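Local coordinates for uncharacterized protein (PDB 3NQK) that is of unknown function but joins an N-terminal DUF4973 domain of the E-set clan to a C-terminal BT_3044-like domain, both rich in beta strands, at residues 13-18 with 59-64; 108-113 with 127-132; 222-227 with 269-274; 230-235 with 243-248. All coordinates share one frame; numbering follows the deposited sequence.

Interaction 1 of 4, residues 13-18 with 59-64; sequences VSFKAP and IHIAVD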
loop_
_atom_site.group_PDB
_atom_site.type_symbol
_atom_site.label_atom_id
_atom_site.label_comp_id
_atom_site.label_asym_id
_atom_site.label_seq_id
_atom_site.Cartn_x
_atom_site.Cartn_y
_atom_site.Cartn_z
ATOM N N VAL A 13 -7.672 -5.627 23.490
ATOM C CA VAL A 13 -7.264 -4.504 22.643
ATOM C C VAL A 13 -5.759 -4.471 22.517
ATOM O O VAL A 13 -5.068 -4.391 23.510
ATOM C CB VAL A 13 -7.712 -3.172 23.237
ATOM C CG1 VAL A 13 -7.208 -1.987 22.365
ATOM C CG2 VAL A 13 -9.209 -3.138 23.375
ATOM N N SER A 14 -5.258 -4.448 21.281
ATOM C CA SER A 14 -3.827 -4.513 21.042
ATOM C C SER A 14 -3.387 -3.787 19.769
ATOM O O SER A 14 -4.211 -3.380 18.951
ATOM C CB SER A 14 -3.394 -5.954 20.948
ATOM O OG SER A 14 -3.989 -6.573 19.836
ATOM N N PHE A 15 -2.066 -3.642 19.623
ATOM C CA PHE A 15 -1.459 -2.999 18.468
ATOM C C PHE A 15 -1.206 -4.023 17.390
ATOM O O PHE A 15 -0.923 -5.178 17.687
ATOM C CB PHE A 15 -0.107 -2.388 18.852
ATOM C CG PHE A 15 -0.185 -1.323 19.918
ATOM C CD1 PHE A 15 -0.643 -0.042 19.612
ATOM C CD2 PHE A 15 0.308 -1.560 21.184
ATOM C CE1 PHE A 15 -0.661 0.946 20.560
ATOM C CE2 PHE A 15 0.294 -0.567 22.143
ATOM C CZ PHE A 15 -0.198 0.688 21.831
ATOM N N LYS A 16 -1.262 -3.599 16.132
ATOM C CA LYS A 16 -0.908 -4.498 15.027
ATOM C C LYS A 16 0.030 -3.824 14.033
ATOM O O LYS A 16 -0.408 -3.164 13.083
ATOM C CB LYS A 16 -2.157 -5.005 14.311
ATOM C CG LYS A 16 -2.072 -6.472 13.894
ATOM C CD LYS A 16 -2.130 -7.413 15.134
ATOM C CE LYS A 16 -2.297 -8.886 14.726
ATOM N NZ LYS A 16 -1.239 -9.333 13.740
ATOM N N ALA A 17 1.325 -3.996 14.257
ATOM C CA ALA A 17 2.318 -3.523 13.319
ATOM C C ALA A 17 2.221 -4.364 12.028
ATOM O O ALA A 17 1.577 -5.429 12.019
ATOM C CB ALA A 17 3.698 -3.630 13.920
ATOM N N PRO A 18 2.846 -3.880 10.930
ATOM C CA PRO A 18 2.840 -4.605 9.641
ATOM C C PRO A 18 3.414 -6.038 9.739
ATOM O O PRO A 18 2.907 -6.953 9.092
ATOM C CB PRO A 18 3.728 -3.731 8.734
ATOM C CG PRO A 18 3.702 -2.365 9.354
ATOM C CD PRO A 18 3.519 -2.564 10.829
ATOM N N ILE A 59 -9.407 4.718 24.334
ATOM C CA ILE A 59 -8.192 3.979 24.654
ATOM C C ILE A 59 -7.072 4.930 24.965
ATOM O O ILE A 59 -6.885 5.919 24.271
ATOM C CB ILE A 59 -7.789 3.060 23.477
ATOM C CG1 ILE A 59 -8.872 1.991 23.258
ATOM C CG2 ILE A 59 -6.425 2.389 23.741
ATOM C CD1 ILE A 59 -8.865 1.368 21.877
ATOM N N HIS A 60 -6.329 4.649 26.022
ATOM C CA HIS A 60 -5.223 5.526 26.421
ATOM C C HIS A 60 -3.890 4.859 26.158
ATOM O O HIS A 60 -3.684 3.698 26.528
ATOM C CB HIS A 60 -5.340 5.901 27.896
ATOM C CG HIS A 60 -6.550 6.731 28.216
ATOM N ND1 HIS A 60 -6.475 8.077 28.513
ATOM C CD2 HIS A 60 -7.862 6.402 28.291
ATOM C CE1 HIS A 60 -7.689 8.540 28.756
ATOM N NE2 HIS A 60 -8.549 7.545 28.628
ATOM N N ILE A 61 -2.985 5.598 25.503
ATOM C CA ILE A 61 -1.658 5.103 25.175
ATOM C C ILE A 61 -0.613 5.940 25.899
ATOM O O ILE A 61 -0.731 7.159 25.971
ATOM C CB ILE A 61 -1.366 5.226 23.674
ATOM C CG1 ILE A 61 -2.589 4.824 22.830
ATOM C CG2 ILE A 61 -0.160 4.404 23.310
ATOM C CD1 ILE A 61 -2.854 3.385 22.827
ATOM N N ALA A 62 0.430 5.292 26.394
ATOM C CA ALA A 62 1.509 6.005 27.084
ATOM C C ALA A 62 2.854 5.392 26.763
ATOM O O ALA A 62 2.957 4.182 26.494
ATOM C CB ALA A 62 1.275 6.005 28.601
ATOM N N VAL A 63 3.882 6.238 26.742
ATOM C CA VAL A 63 5.234 5.778 26.569
ATOM C C VAL A 63 5.609 4.974 27.825
ATOM O O VAL A 63 5.223 5.338 28.924
ATOM C CB VAL A 63 6.191 6.963 26.383
ATOM C CG1 VAL A 63 7.637 6.487 26.270
ATOM C CG2 VAL A 63 5.785 7.777 25.154
ATOM N N ASP A 64 6.284 3.840 27.641
ATOM C CA ASP A 64 6.590 2.937 28.760
ATOM C C ASP A 64 8.098 2.786 28.965
ATOM O O ASP A 64 8.722 1.857 28.447
ATOM C CB ASP A 64 5.946 1.567 28.534
ATOM C CG ASP A 64 6.131 0.618 29.727
ATOM O OD1 ASP A 64 6.563 1.078 30.808
ATOM O OD2 ASP A 64 5.812 -0.578 29.584
#
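I61 meets the ring of F15 with both of its branches. Starting at CB of I61, the short branch carries CG2, anti to the backbone N, to 4.0 Å from F15 CZ; this methyl sits at the ring edge, in the ring plane. The long branch leaves through CG1 (chi1 -42°) on the backbone N side and turns again, so that the terminal CD1 of I61 comes to 3.9 Å from F15 CZ and 4.0 Å from F15 CE1. This second methyl approaches the ring obliquely. The fork thus grips the far end of a phenyl group arriving from the opposite direction.

Two residues earlier on both strands, V13 and I59 touch tip to tip, V13 CG1 lying 3.8 Å from I59 CD1. The backbones stay well apart, with CA of V13 and CA of I59 8.8 Å from each other, so side chains do all the bridging. Strand 12-15 is at the margin of a four-stranded antiparallel sheet and strand 57-63 belongs to a mixed sheet; the contact joins these two layers, an arrangement consistent with the beta sandwiches of the E-set clan. I131 touches both F15 and I61, while I45 lies against V13.

Every atom meeting across the contact is a carbon, so cohesion probably comes from van der Waals contact and exclusion of water, and no directional bond between these segments fixes the rotation of the F15 ring.

Interaction 2 of 4, residues 108-113 with 127-132; sequences ELLNID and LPLTIV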
loop_
_atom_site.group_PDB
_atom_site.type_symbol
_atom_site.label_atom_id
_atom_site.label_comp_id
_atom_site.label_asym_id
_atom_site.label_seq_id
_atom_site.Cartn_x
_atom_site.Cartn_y
_atom_site.Cartn_z
ATOM N N GLU A 108 -8.767 1.269 14.561
ATOM C CA GLU A 108 -8.535 2.687 14.407
ATOM C C GLU A 108 -7.044 2.945 14.470
ATOM O O GLU A 108 -6.301 2.176 15.086
ATOM C CB GLU A 108 -9.276 3.482 15.479
ATOM C CG GLU A 108 -9.207 5.036 15.280
ATOM C CD GLU A 108 -9.681 5.472 13.905
ATOM O OE1 GLU A 108 -10.913 5.506 13.692
ATOM O OE2 GLU A 108 -8.812 5.779 13.038
ATOM N N LEU A 109 -6.608 4.023 13.818
ATOM C CA LEU A 109 -5.184 4.297 13.641
ATOM C C LEU A 109 -4.604 5.304 14.645
ATOM O O LEU A 109 -5.194 6.339 14.923
ATOM C CB LEU A 109 -4.933 4.806 12.220
ATOM C CG LEU A 109 -5.324 3.859 11.073
ATOM C CD1 LEU A 109 -5.158 4.574 9.700
ATOM C CD2 LEU A 109 -4.511 2.554 11.128
ATOM N N LEU A 110 -3.431 4.973 15.165
ATOM C CA LEU A 110 -2.663 5.868 15.999
ATOM C C LEU A 110 -1.661 6.548 15.119
ATOM O O LEU A 110 -0.693 5.941 14.690
ATOM C CB LEU A 110 -1.941 5.091 17.102
ATOM C CG LEU A 110 -1.089 5.914 18.078
ATOM C CD1 LEU A 110 -1.947 6.768 18.980
ATOM C CD2 LEU A 110 -0.216 5.001 18.900
ATOM N N ASN A 111 -1.922 7.796 14.789
ATOM C CA ASN A 111 -1.008 8.567 13.980
ATOM C C ASN A 111 0.166 9.060 14.810
ATOM O O ASN A 111 0.017 9.959 15.639
ATOM C CB ASN A 111 -1.737 9.740 13.349
ATOM C CG ASN A 111 -2.846 9.301 12.439
ATOM O OD1 ASN A 111 -2.618 8.600 11.466
ATOM N ND2 ASN A 111 -4.061 9.691 12.763
ATOM N N ILE A 112 1.317 8.415 14.632
ATOM C CA ILE A 112 2.546 8.838 15.265
ATOM C C ILE A 112 3.286 9.734 14.308
ATOM O O ILE A 112 3.687 9.296 13.237
ATOM C CB ILE A 112 3.463 7.643 15.583
ATOM C CG1 ILE A 112 2.738 6.601 16.421
ATOM C CG2 ILE A 112 4.693 8.105 16.303
ATOM C CD1 ILE A 112 3.640 5.429 16.833
ATOM N N ASP A 113 3.496 10.981 14.712
ATOM C CA ASP A 113 4.181 11.977 13.885
ATOM C C ASP A 113 5.646 12.170 14.324
ATOM O O ASP A 113 5.925 12.683 15.410
ATOM C CB ASP A 113 3.423 13.334 13.949
ATOM C CG ASP A 113 2.072 13.280 13.258
ATOM O OD1 ASP A 113 1.958 12.582 12.224
ATOM O OD2 ASP A 113 1.123 13.924 13.746
ATOM N N LEU A 127 10.656 3.216 20.476
ATOM C CA LEU A 127 9.527 3.939 21.050
ATOM C C LEU A 127 8.608 2.932 21.671
ATOM O O LEU A 127 7.903 2.212 20.957
ATOM C CB LEU A 127 8.782 4.711 19.956
ATOM C CG LEU A 127 7.556 5.496 20.404
ATOM C CD1 LEU A 127 7.933 6.478 21.466
ATOM C CD2 LEU A 127 6.918 6.217 19.211
ATOM N N PRO A 128 8.656 2.806 22.992
ATOM C CA PRO A 128 7.876 1.806 23.700
ATOM C C PRO A 128 6.501 2.305 24.046
ATOM O O PRO A 128 6.367 3.266 24.810
ATOM C CB PRO A 128 8.675 1.588 24.962
ATOM C CG PRO A 128 9.269 2.889 25.231
ATOM C CD PRO A 128 9.564 3.506 23.889
ATOM N N LEU A 129 5.483 1.659 23.483
ATOM C CA LEU A 129 4.097 2.046 23.713
ATOM C C LEU A 129 3.374 0.974 24.475
ATOM O O LEU A 129 3.545 -0.216 24.212
ATOM C CB LEU A 129 3.383 2.287 22.392
ATOM C CG LEU A 129 4.013 3.351 21.498
ATOM C CD1 LEU A 129 3.272 3.440 20.163
ATOM C CD2 LEU A 129 4.024 4.675 22.197
ATOM N N THR A 130 2.575 1.397 25.437
ATOM C CA THR A 130 1.770 0.497 26.214
ATOM C C THR A 130 0.349 1.061 26.277
ATOM O O THR A 130 0.145 2.284 26.221
ATOM C CB THR A 130 2.344 0.329 27.660
ATOM O OG1 THR A 130 1.705 -0.771 28.320
ATOM C CG2 THR A 130 2.125 1.597 28.479
ATOM N N ILE A 131 -0.627 0.176 26.320
ATOM C CA ILE A 131 -2.016 0.579 26.459
ATOM C C ILE A 131 -2.359 0.523 27.910
ATOM O O ILE A 131 -2.569 -0.562 28.463
ATOM C CB ILE A 131 -2.941 -0.353 25.690
ATOM C CG1 ILE A 131 -2.741 -0.156 24.201
ATOM C CG2 ILE A 131 -4.401 -0.094 26.061
ATOM C CD1 ILE A 131 -3.590 -1.006 23.376
ATOM N N VAL A 132 -2.408 1.692 28.546
ATOM C CA VAL A 132 -2.662 1.770 29.979
ATOM C C VAL A 132 -4.179 1.648 30.349
ATOM O O VAL A 132 -4.513 1.485 31.512
ATOM C CB VAL A 132 -2.052 3.081 30.588
ATOM C CG1 VAL A 132 -0.564 3.132 30.323
ATOM C CG2 VAL A 132 -2.732 4.322 30.019
#
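I112 reaches both L127 and L129, and L129 also meets L110. These are all apolar contacts made tip to tip, methyl against methyl. L129 CD1 is shared: I112 CD1 approaches it to 3.9 Å and L110 CD2 to 4.0 Å. I112 also uses both branches on one methyl, since its CG2 and its CD1 each lie 4.1 Å from L127 CD2. The division follows from the torsions of I112, whose CG2 stands anti to the backbone N while CG1 (chi1 -55°) swings to the N side and extends.

The strands carrying these groups run nearly antiparallel, at 155°, with segment axes 12.1 Å apart. That is too far for backbone pairing: strand 107-115 lies in the four-stranded sheet and strand 125-133 in the mixed one, and the contact is packing between two sheets, consistent with a beta sandwich. F95 touches L110 and L129, and L152 touches I112 and L129.

The polar contact stays within one segment: L109 N donates to E108 OE2 over 2.9 Å, on the anti side of the carboxylate and 31° out of its plane.

Four buried aliphatic side chains meet by van der Waals contact and exclusion of water, with no polar pairing across the two segments.

Interaction 3 of 4, residues 222-227 with 269-274; sequences VHFKED and VQIMFE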
loop_
_atom_site.group_PDB
_atom_site.type_symbol
_atom_site.label_atom_id
_atom_site.label_comp_id
_atom_site.label_asym_id
_atom_site.label_seq_id
_atom_site.Cartn_x
_atom_site.Cartn_y
_atom_site.Cartn_z
ATOM N N VAL A 222 28.364 10.526 4.024
ATOM C CA VAL A 222 28.391 10.332 2.588
ATOM C C VAL A 222 27.186 10.989 1.934
ATOM O O VAL A 222 26.048 10.633 2.217
ATOM C CB VAL A 222 28.380 8.849 2.260
ATOM C CG1 VAL A 222 28.371 8.631 0.762
ATOM C CG2 VAL A 222 29.572 8.178 2.891
ATOM N N HIS A 223 27.431 11.934 1.047
ATOM C CA HIS A 223 26.341 12.667 0.414
ATOM C C HIS A 223 26.286 12.350 -1.064
ATOM O O HIS A 223 27.305 12.409 -1.764
ATOM C CB HIS A 223 26.518 14.163 0.641
ATOM C CG HIS A 223 25.534 15.009 -0.097
ATOM N ND1 HIS A 223 24.189 15.016 0.199
ATOM C CD2 HIS A 223 25.709 15.930 -1.072
ATOM C CE1 HIS A 223 23.572 15.875 -0.592
ATOM N NE2 HIS A 223 24.473 16.441 -1.374
ATOM N N PHE A 224 25.101 11.984 -1.541
ATOM C CA PHE A 224 24.928 11.618 -2.940
ATOM C C PHE A 224 24.560 12.834 -3.762
ATOM O O PHE A 224 23.528 13.433 -3.547
ATOM C CB PHE A 224 23.851 10.558 -3.073
ATOM C CG PHE A 224 24.251 9.238 -2.549
ATOM C CD1 PHE A 224 24.255 8.995 -1.205
ATOM C CD2 PHE A 224 24.618 8.230 -3.401
ATOM C CE1 PHE A 224 24.631 7.766 -0.712
ATOM C CE2 PHE A 224 24.980 6.971 -2.907
ATOM C CZ PHE A 224 24.986 6.746 -1.583
ATOM N N LYS A 225 25.403 13.182 -4.723
ATOM C CA LYS A 225 25.164 14.373 -5.537
ATOM C C LYS A 225 24.445 14.042 -6.853
ATOM O O LYS A 225 24.426 12.888 -7.300
ATOM C CB LYS A 225 26.476 15.129 -5.804
ATOM C CG LYS A 225 27.057 15.816 -4.553
ATOM C CD LYS A 225 28.125 16.873 -4.906
ATOM C CE LYS A 225 29.380 16.228 -5.460
ATOM N NZ LYS A 225 30.450 17.216 -5.724
ATOM N N GLU A 226 23.870 15.078 -7.467
ATOM C CA GLU A 226 23.057 14.929 -8.678
ATOM C C GLU A 226 23.878 14.351 -9.856
ATOM O O GLU A 226 23.347 13.614 -10.689
ATOM C CB GLU A 226 22.452 16.301 -9.068
ATOM C CG GLU A 226 20.986 16.249 -9.578
ATOM C CD GLU A 226 19.955 15.986 -8.442
ATOM O OE1 GLU A 226 20.364 15.578 -7.326
ATOM O OE2 GLU A 226 18.739 16.182 -8.679
ATOM N N ASP A 227 25.183 14.637 -9.861
ATOM C CA ASP A 227 26.063 14.276 -10.978
ATOM C C ASP A 227 26.749 12.885 -10.841
ATOM O O ASP A 227 27.616 12.533 -11.655
ATOM C CB ASP A 227 27.145 15.359 -11.151
ATOM C CG ASP A 227 28.169 15.360 -10.002
ATOM O OD1 ASP A 227 28.003 14.559 -9.038
ATOM O OD2 ASP A 227 29.140 16.151 -10.071
ATOM N N VAL A 269 22.337 0.273 -5.700
ATOM C CA VAL A 269 23.161 1.469 -5.566
ATOM C C VAL A 269 24.537 1.024 -5.211
ATOM O O VAL A 269 24.743 0.423 -4.160
ATOM C CB VAL A 269 22.678 2.381 -4.468
ATOM C CG1 VAL A 269 23.639 3.552 -4.321
ATOM C CG2 VAL A 269 21.256 2.874 -4.761
ATOM N N GLN A 270 25.472 1.247 -6.111
ATOM C CA GLN A 270 26.846 0.846 -5.905
ATOM C C GLN A 270 27.708 2.068 -5.686
ATOM O O GLN A 270 27.647 3.020 -6.459
ATOM C CB GLN A 270 27.353 0.067 -7.120
ATOM C CG GLN A 270 28.787 -0.469 -6.972
ATOM C CD GLN A 270 29.309 -1.112 -8.254
ATOM O OE1 GLN A 270 29.393 -0.465 -9.304
ATOM N NE2 GLN A 270 29.675 -2.376 -8.168
ATOM N N ILE A 271 28.523 2.040 -4.643
ATOM C CA ILE A 271 29.404 3.164 -4.349
ATOM C C ILE A 271 30.860 2.726 -4.428
ATOM O O ILE A 271 31.213 1.640 -3.970
ATOM C CB ILE A 271 29.091 3.803 -2.958
ATOM C CG1 ILE A 271 29.224 2.783 -1.842
ATOM C CG2 ILE A 271 27.704 4.338 -2.939
ATOM C CD1 ILE A 271 29.110 3.405 -0.438
HETATM N N MSE A 272 31.697 3.578 -5.034
HETATM C CA MSE A 272 33.122 3.273 -5.263
HETATM C C MSE A 272 34.001 4.337 -4.623
HETATM O O MSE A 272 33.820 5.521 -4.852
HETATM C CB MSE A 272 33.394 3.185 -6.758
HETATM C CG MSE A 272 32.737 1.980 -7.417
HETATM SE SE MSE A 272 32.289 2.278 -9.280
HETATM C CE MSE A 272 30.464 2.995 -9.091
ATOM N N PHE A 273 34.976 3.904 -3.849
ATOM C CA PHE A 273 35.720 4.816 -3.019
ATOM C C PHE A 273 37.038 4.243 -2.593
ATOM O O PHE A 273 37.277 3.054 -2.713
ATOM C CB PHE A 273 34.906 5.114 -1.777
ATOM C CG PHE A 273 34.481 3.881 -1.035
ATOM C CD1 PHE A 273 33.292 3.259 -1.335
ATOM C CD2 PHE A 273 35.307 3.305 -0.102
ATOM C CE1 PHE A 273 32.916 2.115 -0.677
ATOM C CE2 PHE A 273 34.927 2.149 0.568
ATOM C CZ PHE A 273 33.741 1.561 0.281
ATOM N N GLU A 274 37.860 5.095 -2.011
ATOM C CA GLU A 274 39.149 4.701 -1.505
ATOM C C GLU A 274 39.582 5.725 -0.498
ATOM O O GLU A 274 39.508 6.905 -0.762
ATOM C CB GLU A 274 40.154 4.621 -2.644
ATOM C CG GLU A 274 41.582 4.236 -2.205
ATOM C CD GLU A 274 42.499 3.865 -3.395
ATOM O OE1 GLU A 274 42.231 4.325 -4.544
ATOM O OE2 GLU A 274 43.475 3.112 -3.171
#
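An aromatic ring packed on two branched aliphatic side chains, F224 on V269 and I271, makes this a buried apolar contact inside the C-terminal domain. Strands 219-224 and 264-279 both belong to its large, curled antiparallel sheet but are not neighbours in it; they face each other across the interior, with CA of F224 and CA of I271 9.7 Å apart.

F224 brings CE2 and CZ of its ring. Its CE2 is the common meeting point, 3.8 Å from I271 CG2 and 3.9 Å from V269 CG1, and F224 CZ also lies 3.9 Å from I271 CG2. Both methyls approach the ring obliquely. The side chains of F224 and I271 cross at about a right angle, whereas V269 slants past the ring. Rotation about CA-CB decides which branch of I271 is used: with chi1 at 58° its CG1 sits between the backbone N and carbonyl carbon, while CG2 stands anti to the carbonyl carbon and takes the ring. V269 offers CG1, the methyl anti to its backbone N.

Further rings hold F224 in place: Y160 stacks with it and Y251 meets it edge to face. L230 and I199 also touch it.

What binds the two segments is van der Waals contact and the burial of apolar surface, undirected in itself; the orientation of the phenyl group is more likely set by the flanking tyrosines than by V269 and I271.

Interaction 4 of 4, residues 230-235 with 243-248; sequences LDMKQD and FELIGT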
loop_
_atom_site.group_PDB
_atom_site.type_symbol
_atom_site.label_atom_id
_atom_site.label_comp_id
_atom_site.label_asym_id
_atom_site.label_seq_id
_atom_site.Cartn_x
_atom_site.Cartn_y
_atom_site.Cartn_z
ATOM N N LEU A 230 30.139 11.301 -5.025
ATOM C CA LEU A 230 29.872 11.433 -3.601
ATOM C C LEU A 230 30.774 12.499 -2.956
ATOM O O LEU A 230 31.877 12.772 -3.431
ATOM C CB LEU A 230 30.148 10.121 -2.872
ATOM C CG LEU A 230 29.333 8.841 -3.113
ATOM C CD1 LEU A 230 27.818 9.128 -3.174
ATOM C CD2 LEU A 230 29.797 8.178 -4.334
ATOM N N ASP A 231 30.274 13.118 -1.894
ATOM C CA ASP A 231 31.127 13.767 -0.929
ATOM C C ASP A 231 31.283 12.725 0.170
ATOM O O ASP A 231 30.324 12.041 0.504
ATOM C CB ASP A 231 30.476 15.017 -0.333
ATOM C CG ASP A 231 30.271 16.128 -1.350
ATOM O OD1 ASP A 231 31.183 16.372 -2.175
ATOM O OD2 ASP A 231 29.216 16.808 -1.272
HETATM N N MSE A 232 32.498 12.552 0.671
HETATM C CA MSE A 232 32.740 11.689 1.822
HETATM C C MSE A 232 33.630 12.430 2.769
HETATM O O MSE A 232 34.716 12.829 2.402
HETATM C CB MSE A 232 33.434 10.405 1.407
HETATM C CG MSE A 232 32.621 9.501 0.530
HETATM SE SE MSE A 232 33.481 7.772 0.282
HETATM C CE MSE A 232 33.730 7.280 2.117
ATOM N N LYS A 233 33.180 12.605 3.999
ATOM C CA LYS A 233 33.964 13.331 4.988
ATOM C C LYS A 233 33.707 12.771 6.367
ATOM O O LYS A 233 32.599 12.361 6.669
ATOM C CB LYS A 233 33.600 14.803 4.949
ATOM C CG LYS A 233 34.591 15.713 5.657
ATOM C CD LYS A 233 34.121 17.184 5.638
ATOM C CE LYS A 233 35.066 18.087 6.444
ATOM N NZ LYS A 233 34.594 19.502 6.492
ATOM N N GLN A 234 34.740 12.720 7.199
ATOM C CA GLN A 234 34.573 12.270 8.580
ATOM C C GLN A 234 33.600 13.179 9.283
ATOM O O GLN A 234 33.524 14.374 8.975
ATOM C CB GLN A 234 35.911 12.261 9.337
ATOM C CG GLN A 234 36.414 13.652 9.789
ATOM C CD GLN A 234 37.020 14.471 8.655
ATOM O OE1 GLN A 234 37.277 13.954 7.569
ATOM N NE2 GLN A 234 37.284 15.749 8.923
ATOM N N ASP A 235 32.848 12.618 10.224
ATOM C CA ASP A 235 31.863 13.384 10.987
ATOM C C ASP A 235 32.563 14.168 12.078
ATOM O O ASP A 235 32.218 15.305 12.342
ATOM C CB ASP A 235 30.825 12.441 11.605
ATOM C CG ASP A 235 29.797 13.168 12.440
ATOM O OD1 ASP A 235 28.895 13.802 11.860
ATOM O OD2 ASP A 235 29.856 13.052 13.676
ATOM N N PHE A 243 41.045 10.614 8.922
ATOM C CA PHE A 243 40.428 10.228 7.686
ATOM C C PHE A 243 40.992 11.040 6.561
ATOM O O PHE A 243 41.208 12.237 6.705
ATOM C CB PHE A 243 38.937 10.459 7.753
ATOM C CG PHE A 243 38.227 10.182 6.466
ATOM C CD1 PHE A 243 37.874 8.881 6.120
ATOM C CD2 PHE A 243 37.881 11.226 5.604
ATOM C CE1 PHE A 243 37.186 8.613 4.929
ATOM C CE2 PHE A 243 37.191 10.969 4.413
ATOM C CZ PHE A 243 36.851 9.663 4.073
ATOM N N GLU A 244 41.172 10.397 5.407
ATOM C CA GLU A 244 41.734 11.057 4.237
ATOM C C GLU A 244 41.200 10.404 2.946
ATOM O O GLU A 244 41.481 9.246 2.659
ATOM C CB GLU A 244 43.259 10.978 4.285
ATOM C CG GLU A 244 43.979 12.003 3.404
ATOM C CD GLU A 244 45.489 11.711 3.280
ATOM O OE1 GLU A 244 46.017 10.914 4.106
ATOM O OE2 GLU A 244 46.133 12.256 2.342
ATOM N N LEU A 245 40.397 11.149 2.205
ATOM C CA LEU A 245 39.814 10.652 0.976
ATOM C C LEU A 245 40.875 10.604 -0.115
ATOM O O LEU A 245 41.687 11.519 -0.239
ATOM C CB LEU A 245 38.670 11.562 0.551
ATOM C CG LEU A 245 37.822 11.092 -0.625
ATOM C CD1 LEU A 245 37.082 9.813 -0.279
ATOM C CD2 LEU A 245 36.837 12.202 -1.051
ATOM N N ILE A 246 40.869 9.539 -0.901
ATOM C CA ILE A 246 41.819 9.392 -2.007
ATOM C C ILE A 246 41.080 9.279 -3.351
ATOM O O ILE A 246 40.388 8.302 -3.610
ATOM C CB ILE A 246 42.696 8.160 -1.810
ATOM C CG1 ILE A 246 43.558 8.335 -0.565
ATOM C CG2 ILE A 246 43.587 7.897 -3.075
ATOM C CD1 ILE A 246 44.288 7.077 -0.152
ATOM N N GLY A 247 41.273 10.265 -4.214
ATOM C CA GLY A 247 40.573 10.298 -5.497
ATOM C C GLY A 247 39.221 10.971 -5.337
ATOM O O GLY A 247 39.040 11.829 -4.452
ATOM N N THR A 248 38.282 10.639 -6.219
ATOM C CA THR A 248 36.930 11.163 -6.102
ATOM C C THR A 248 35.975 10.000 -6.125
ATOM O O THR A 248 35.920 9.263 -7.093
ATOM C CB THR A 248 36.572 12.200 -7.238
ATOM O OG1 THR A 248 36.673 11.573 -8.508
ATOM C CG2 THR A 248 37.519 13.439 -7.191
#
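The F243 ring meets the M232 carbonyl O and selenomethionine CE, the K233 CA and the Q234 amide. Its CE2 has the carbonyl O of M232 at 3.7 Å, at the ring edge and near the ring plane, an approach in which the slightly positive C-H rim would probably face the oxygen. K233 CA lies 4.0 Å from the same F243 CE2. On the neighbouring carbon, Q234 OE1 comes obliquely to 3.4 Å from F243 CD2, the amide and ring planes being 48° apart. Q234 gets its oxygen there by folding back: CG lies between the backbone N and carbonyl carbon (chi1 77°), and the chain bends again at chi2. M232 curls its CE to 4.4 Å from F243 CZ. Beside it L245 crosses at about a right angle, with L245 CD1 4.1 Å from M232 CB and 4.2 Å from M232 SE.

Strands 230-234 and 244-257 belong to the same curled antiparallel sheet, pair with 219-224 and 264-279 respectively, and meet each other here mostly through side chains. Cut back to an alanine, position F243 would be likely to lose its contact with the M232 carbonyl and M232 CE, opening a gap there and giving the Q234 amide more freedom to turn.

Further out, the F243 backbone N is bonded to N239 OD1, in the connection between the segments, and the Y275 ring meets the F243 ring with planes at about 45°. M232 is backed by F273 and I220, and Q234 by N239 and M241. L230 shares a backbone hydrogen bond with P249, farther along the chain.

In the fold
The four contacts form two pairs on opposite sides of the chain's centre. Interactions 1 and 2, centres 5 Å apart, lie in the DUF4973 range and follow each other along the chain; they touch where strands 57-63 and 125-133 pair, with probable hydrogen bonds from D64 N to P128 O and from T130 N to A62 O. Interactions 3 and 4, centres 10 Å apart, lie in the BT_3044-like range, with 4 nested inside the loop that 3 closes, and share one curled sheet through strand pairs 219-224/230-234 and 244-257/264-279. Between the pairs the centres stand about 37 to 44 Å apart without touching, consistent with two separately packed beta domains in one chain.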